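Local coordinates for 3-oxoacyl-[acyl-carrier-protein] synthase 2 (Rickettsia rickettsii, PDB 4JGA), which probably catalyses the decarboxylative condensation of malonyl-acyl-carrier-protein with a growing acyl chain, the elongation step of bacterial fatty acid synthesis, at residues 418-421 / 425-428; 288-291 / 296-299. All coordinates share one frame; numbering follows the deposited sequence.

Contact 1: residues 418-421 / 425-428; sequences NSFG and TNAS. With K (potassium ion), chain C.
Ser428 OG donates a hydrogen bond to Asn418 OD1 at 2.8 Å, joining two side chains at a non-hydrogen-bonded pair of this antiparallel hairpin. The hydroxyl comes in above the amide plane, 39° out of it, and the other end of the amide is held by Glu337, which takes a bond from Asn418 ND2. The same residue turns its backbone carbonyl outward: Asn418 O binds the potassium ion at 2.7 Å, within a site that also takes in Ser417, Asn324, Ala325 and Glu372. One step along, Ser419 and Ala427 exchange backbone hydrogen bonds, Ser419 N to Ala427 O and Ala427 N to Ser419 O. A water accepts from Ser419 OG at 3.0 Å and donates to Ala427 O, so that this carbonyl has both a backbone NH and a water on it. Phe420 and Asn426 follow on the face of Asn418 and Ser428. Asn426 OD1 lies against the ring at Phe420 CD1, 3.1 Å away, with amide and ring planes 68° apart, while Asn426 ND2 turns to Asp288. The Phe420 ring also meets that of His326, probably one of the family's active-site histidines. At the turn end, Gly421 N reaches Thr425 O at 2.8 Å; Thr425 OG1, anti to its own backbone N (chi1 -178°), bonds to Asn178 O of the second subunit. Helix 300-312 packs over the Asn418, Phe420 and Ser428 side chains, helix 187-200 over Ser419, Thr425 and Ala427, and strands 322-324 and 278-287 flank the hairpin within the mixed central sheet of what is probably the thiolase-type fold of beta-ketoacyl synthases.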
ATOM      1  N   ASN A 418      16.458   9.112  -5.518  1.00 10.84           N
ATOM      2  CA  ASN A 418      16.056   8.976  -4.144  1.00 10.90           C
ATOM      3  C   ASN A 418      14.621   9.437  -3.862  1.00 11.12           C
ATOM      4  O   ASN A 418      14.155  10.413  -4.441  1.00 11.10           O
ATOM      5  CB  ASN A 418      16.982   9.819  -3.262  1.00 11.75           C
ATOM      6  CG  ASN A 418      18.420   9.355  -3.270  1.00 12.19           C
ATOM      7  OD1 ASN A 418      18.736   8.197  -3.544  1.00 11.88           O
ATOM      8  ND2 ASN A 418      19.309  10.275  -2.979  1.00 13.43           N
ATOM      9  N   SER A 419      13.990   8.780  -2.890  1.00 11.24           N
ATOM     10  CA  SER A 419      12.717   9.232  -2.323  1.00 12.08           C
ATOM     11  C   SER A 419      12.626   8.883  -0.861  1.00 12.74           C
ATOM     12  O   SER A 419      12.869   7.715  -0.483  1.00 12.48           O
ATOM     13  CB  SER A 419      11.523   8.552  -2.967  1.00 11.84           C
ATOM     14  OG  SER A 419      11.530   8.690  -4.360  1.00 12.20           O
ATOM     15  N   PHE A 420      12.282   9.880  -0.042  1.00 13.90           N
ATOM     16  CA  PHE A 420      12.176   9.700   1.401  1.00 14.28           C
ATOM     17  C   PHE A 420      10.771  10.135   1.846  1.00 14.54           C
ATOM     18  O   PHE A 420      10.127  11.004   1.211  1.00 15.48           O
ATOM     19  CB  PHE A 420      13.269  10.497   2.133  1.00 15.97           C
ATOM     20  CG  PHE A 420      14.650  10.406   1.487  1.00 16.38           C
ATOM     21  CD1 PHE A 420      15.211   9.168   1.168  1.00 15.97           C
ATOM     22  CD2 PHE A 420      15.392  11.543   1.245  1.00 17.78           C
ATOM     23  CE1 PHE A 420      16.450   9.072   0.553  1.00 16.31           C
ATOM     24  CE2 PHE A 420      16.650  11.467   0.632  1.00 18.05           C
ATOM     25  CZ  PHE A 420      17.177  10.232   0.301  1.00 17.56           C
ATOM     26  N   GLY A 421      10.255   9.516   2.902  1.00 13.67           N
ATOM     27  CA  GLY A 421       8.905   9.845   3.322  1.00 13.31           C
ATOM     28  C   GLY A 421       8.714   9.773   4.794  1.00 13.33           C
ATOM     29  O   GLY A 421       9.544   9.206   5.517  1.00 13.14           O
ATOM     30  N   THR A 425      10.700   6.343   5.937  1.00 11.02           N
ATOM     31  CA  THR A 425      10.837   5.308   4.931  1.00 10.17           C
ATOM     32  C   THR A 425      11.665   5.854   3.739  1.00 10.06           C
ATOM     33  O   THR A 425      11.445   6.987   3.315  1.00 10.49           O
ATOM     34  CB  THR A 425       9.466   4.749   4.506  1.00  9.67           C
ATOM     35  OG1 THR A 425       9.666   3.702   3.552  1.00  9.20           O
ATOM     36  CG2 THR A 425       8.526   5.846   3.907  1.00  9.87           C
ATOM     37  N   ASN A 426      12.623   5.079   3.250  1.00  9.70           N
ATOM     38  CA  ASN A 426      13.554   5.538   2.208  1.00  9.77           C
ATOM     39  C   ASN A 426      13.649   4.529   1.090  1.00  9.26           C
ATOM     40  O   ASN A 426      13.732   3.320   1.341  1.00  9.13           O
ATOM     41  CB  ASN A 426      14.952   5.730   2.761  1.00 10.61           C
ATOM     42  CG  ASN A 426      14.958   6.573   4.029  1.00 11.59           C
ATOM     43  OD1 ASN A 426      14.846   7.794   3.970  1.00 12.25           O
ATOM     44  ND2 ASN A 426      15.061   5.923   5.170  1.00 12.03           N
ATOM     45  N   ALA A 427      13.611   5.030  -0.136  1.00  8.96           N
ATOM     46  CA  ALA A 427      13.816   4.177  -1.285  1.00  8.84           C
ATOM     47  C   ALA A 427      14.770   4.851  -2.283  1.00  9.09           C
ATOM     48  O   ALA A 427      14.637   6.061  -2.560  1.00  9.27           O
ATOM     49  CB  ALA A 427      12.488   3.847  -1.932  1.00  8.42           C
ATOM     50  N   SER A 428      15.718   4.071  -2.795  1.00  9.39           N
ATOM     51  CA  SER A 428      16.634   4.515  -3.857  1.00  9.79           C
ATOM     52  C   SER A 428      16.633   3.497  -4.987  1.00  9.84           C
ATOM     53  O   SER A 428      16.616   2.268  -4.743  1.00 10.10           O
ATOM     54  CB  SER A 428      18.057   4.683  -3.332  1.00 10.73           C
ATOM     55  OG  SER A 428      18.107   5.764  -2.422  1.00 11.33           O
TER
HETATM   56  K     K C 501      14.264  11.504  -6.870  1.00  9.08           K
HETATM   57  O   HOH W   1      13.658   6.916  -5.519  1.00 25.90           O

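Contact 2: residues 288-291 / 296-299; sequences DAYH and HPEG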
ATOM      1  N   ASP A 288      14.488   4.826   8.816  1.00  8.46           N
ATOM      2  CA  ASP A 288      15.205   5.651   9.775  1.00  9.02           C
ATOM      3  C   ASP A 288      15.011   5.140  11.211  1.00  9.20           C
ATOM      4  O   ASP A 288      15.873   5.331  12.059  1.00  9.58           O
ATOM      5  CB  ASP A 288      14.669   7.100   9.744  1.00  9.35           C
ATOM      6  CG  ASP A 288      15.091   7.905   8.497  1.00  9.45           C
ATOM      7  OD1 ASP A 288      15.923   7.433   7.714  1.00  9.32           O
ATOM      8  OD2 ASP A 288      14.607   9.077   8.356  1.00  9.76           O
ATOM      9  N   ALA A 289      13.813   4.604  11.484  1.00  8.95           N
ATOM     10  CA  ALA A 289      13.372   4.228  12.819  1.00  9.24           C
ATOM     11  C   ALA A 289      13.601   5.360  13.852  1.00  9.93           C
ATOM     12  O   ALA A 289      14.126   5.116  14.932  1.00 10.33           O
ATOM     13  CB  ALA A 289      14.096   2.958  13.262  1.00  9.39           C
ATOM     14  N   TYR A 290      13.202   6.580  13.515  1.00  9.88           N
ATOM     15  CA  TYR A 290      13.545   7.723  14.309  1.00 10.61           C
ATOM     16  C   TYR A 290      12.303   8.508  14.683  1.00 11.12           C
ATOM     17  O   TYR A 290      11.998   8.601  15.843  1.00 11.76           O
ATOM     18  CB  TYR A 290      14.565   8.643  13.614  1.00 10.56           C
ATOM     19  CG  TYR A 290      14.718   9.980  14.319  1.00 11.02           C
ATOM     20  CD1 TYR A 290      15.119  10.027  15.624  1.00 11.63           C
ATOM     21  CD2 TYR A 290      14.451  11.192  13.673  1.00 11.02           C
ATOM     22  CE1 TYR A 290      15.236  11.213  16.306  1.00 12.25           C
ATOM     23  CE2 TYR A 290      14.575  12.403  14.350  1.00 11.61           C
ATOM     24  CZ  TYR A 290      14.978  12.397  15.659  1.00 12.20           C
ATOM     25  OH  TYR A 290      15.115  13.533  16.360  1.00 12.81           O
ATOM     26  N   HIS A 291      11.575   9.042  13.716  1.00 11.18           N
ATOM     27  CA  HIS A 291      10.509  10.031  14.015  1.00 12.02           C
ATOM     28  C   HIS A 291       9.396   9.884  12.983  1.00 11.91           C
ATOM     29  O   HIS A 291       9.633   9.439  11.872  1.00 11.69           O
ATOM     30  CB  HIS A 291      11.141  11.456  14.016  1.00 12.49           C
ATOM     31  CG  HIS A 291      10.282  12.538  14.600  1.00 13.02           C
ATOM     32  ND1 HIS A 291       9.280  13.156  13.886  1.00 12.91           N
ATOM     33  CD2 HIS A 291      10.310  13.153  15.808  1.00 13.91           C
ATOM     34  CE1 HIS A 291       8.714  14.092  14.627  1.00 13.58           C
ATOM     35  NE2 HIS A 291       9.318  14.106  15.800  1.00 14.20           N
ATOM     36  N   HIS A 296      15.908  11.407   9.789  1.00 10.94           N
ATOM     37  CA  HIS A 296      17.015  11.089  10.695  1.00 11.14           C
ATOM     38  C   HIS A 296      18.073  12.222  10.609  1.00 11.54           C
ATOM     39  O   HIS A 296      18.548  12.545   9.524  1.00 11.14           O
ATOM     40  CB  HIS A 296      17.626   9.756  10.293  1.00 10.91           C
ATOM     41  CG  HIS A 296      18.494   9.142  11.347  1.00 11.40           C
ATOM     42  ND1 HIS A 296      19.689   9.692  11.732  1.00 12.07           N
ATOM     43  CD2 HIS A 296      18.395   7.971  12.012  1.00 11.41           C
ATOM     44  CE1 HIS A 296      20.268   8.915  12.625  1.00 12.48           C
ATOM     45  NE2 HIS A 296      19.510   7.857  12.805  1.00 12.01           N
ATOM     46  N   PRO A 297      18.427  12.844  11.746  1.00 12.05           N
ATOM     47  CA  PRO A 297      19.393  13.951  11.662  1.00 12.73           C
ATOM     48  C   PRO A 297      20.774  13.596  11.099  1.00 12.87           C
ATOM     49  O   PRO A 297      21.440  14.448  10.555  1.00 13.14           O
ATOM     50  CB  PRO A 297      19.501  14.439  13.113  1.00 13.49           C
ATOM     51  CG  PRO A 297      18.212  14.047  13.739  1.00 13.20           C
ATOM     52  CD  PRO A 297      17.824  12.738  13.070  1.00 12.32           C
ATOM     53  N   GLU A 298      21.170  12.330  11.198  1.00 12.74           N
ATOM     54  CA  GLU A 298      22.431  11.869  10.620  1.00 13.06           C
ATOM     55  C   GLU A 298      22.266  11.246   9.237  1.00 12.36           C
ATOM     56  O   GLU A 298      23.210  10.722   8.678  1.00 12.43           O
ATOM     57  CB  GLU A 298      23.102  10.870  11.563  1.00 13.66           C
ATOM     58  CG  GLU A 298      23.349  11.390  12.971  1.00 14.59           C
ATOM     59  CD  GLU A 298      24.199  12.644  12.928  1.00 15.63           C
ATOM     60  OE1 GLU A 298      25.289  12.628  12.348  1.00 15.97           O
ATOM     61  OE2 GLU A 298      23.759  13.695  13.409  1.00 16.46           O
ATOM     62  N   GLY A 299      21.060  11.305   8.682  1.00 11.71           N
ATOM     63  CA  GLY A 299      20.791  10.739   7.384  1.00 11.13           C
ATOM     64  C   GLY A 299      21.067   9.251   7.200  1.00 10.77           C
ATOM     65  O   GLY A 299      21.253   8.812   6.078  1.00 10.47           O
TER
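The connection from strand 278-287 to helix 300-312 folds back on itself at the protein surface, and Asp288 meets His296 where its two ends come together. His296 N donates to Asp288 OD2 at 3.0 Å, with 157° at the hydrogen. The donor stands well above the carboxylate plane, 60° out of it. The other oxygen, Asp288 OD1, takes a probable hydrogen bond from Asn426 ND2, so this one carboxylate ties the far end of the connection to the neighbouring hairpin strand. Beside the bond, His296 CB rests 3.6 Å from Asp288 CG, and the imidazole plane is turned steeply against the carboxylate. Asp288 O lies near the plane of that imidazole, at its edge, 3.7 Å from His296 CD2.

Residues 296-299 make a type I beta turn, closed by Gly299 N bonding to His296 O, and the turn delivers Gly299 to the N-cap position of helix 300-312. His296 steadies the turn with its side chain too: the imidazole CG is anti to the backbone N (chi1 -164°), and His296 ND1 accepts from Glu298 N at 3.1 Å, the donor lying in the ring plane.

Farther out, Tyr290 reaches across with its phenol ring, and Pro297 comes to meet it from the opposite direction. Pro297 CD sits over one face of the ring in a CH-pi contact, 3.9 Å from the centroid and displaced toward the rim, with its closest ring atom Tyr290 CE2 at 3.5 Å. The Tyr290 and His296 rings are only obliquely related, their centroids 5.8 Å apart. Away from the turn, Ala289 packs on Ser169 of the second subunit.

Overall arrangement
Contact 1 lies in the buried sheet, about 11 Å from the centre of the chain, whereas contact 2 is at the surface, about 22 Å out; their centres are about 12 Å apart. They meet directly through Asn426 ND2 and Asp288 OD1, 3.1 Å apart in a probable hydrogen bond, and a backbone hydrogen bond also joins Asp288 to Gly424. Strand 278-287 pairs with strand 425-432 and leads into contact 2, while helix 300-312, which follows contact 2, packs back over 418-421 and 425-428. The potassium ion belongs to contact 1, which through Phe420 and its neighbour His326 also lies beside the probable catalytic pocket. Both contacts reach the second subunit, through Thr425 and Ala289.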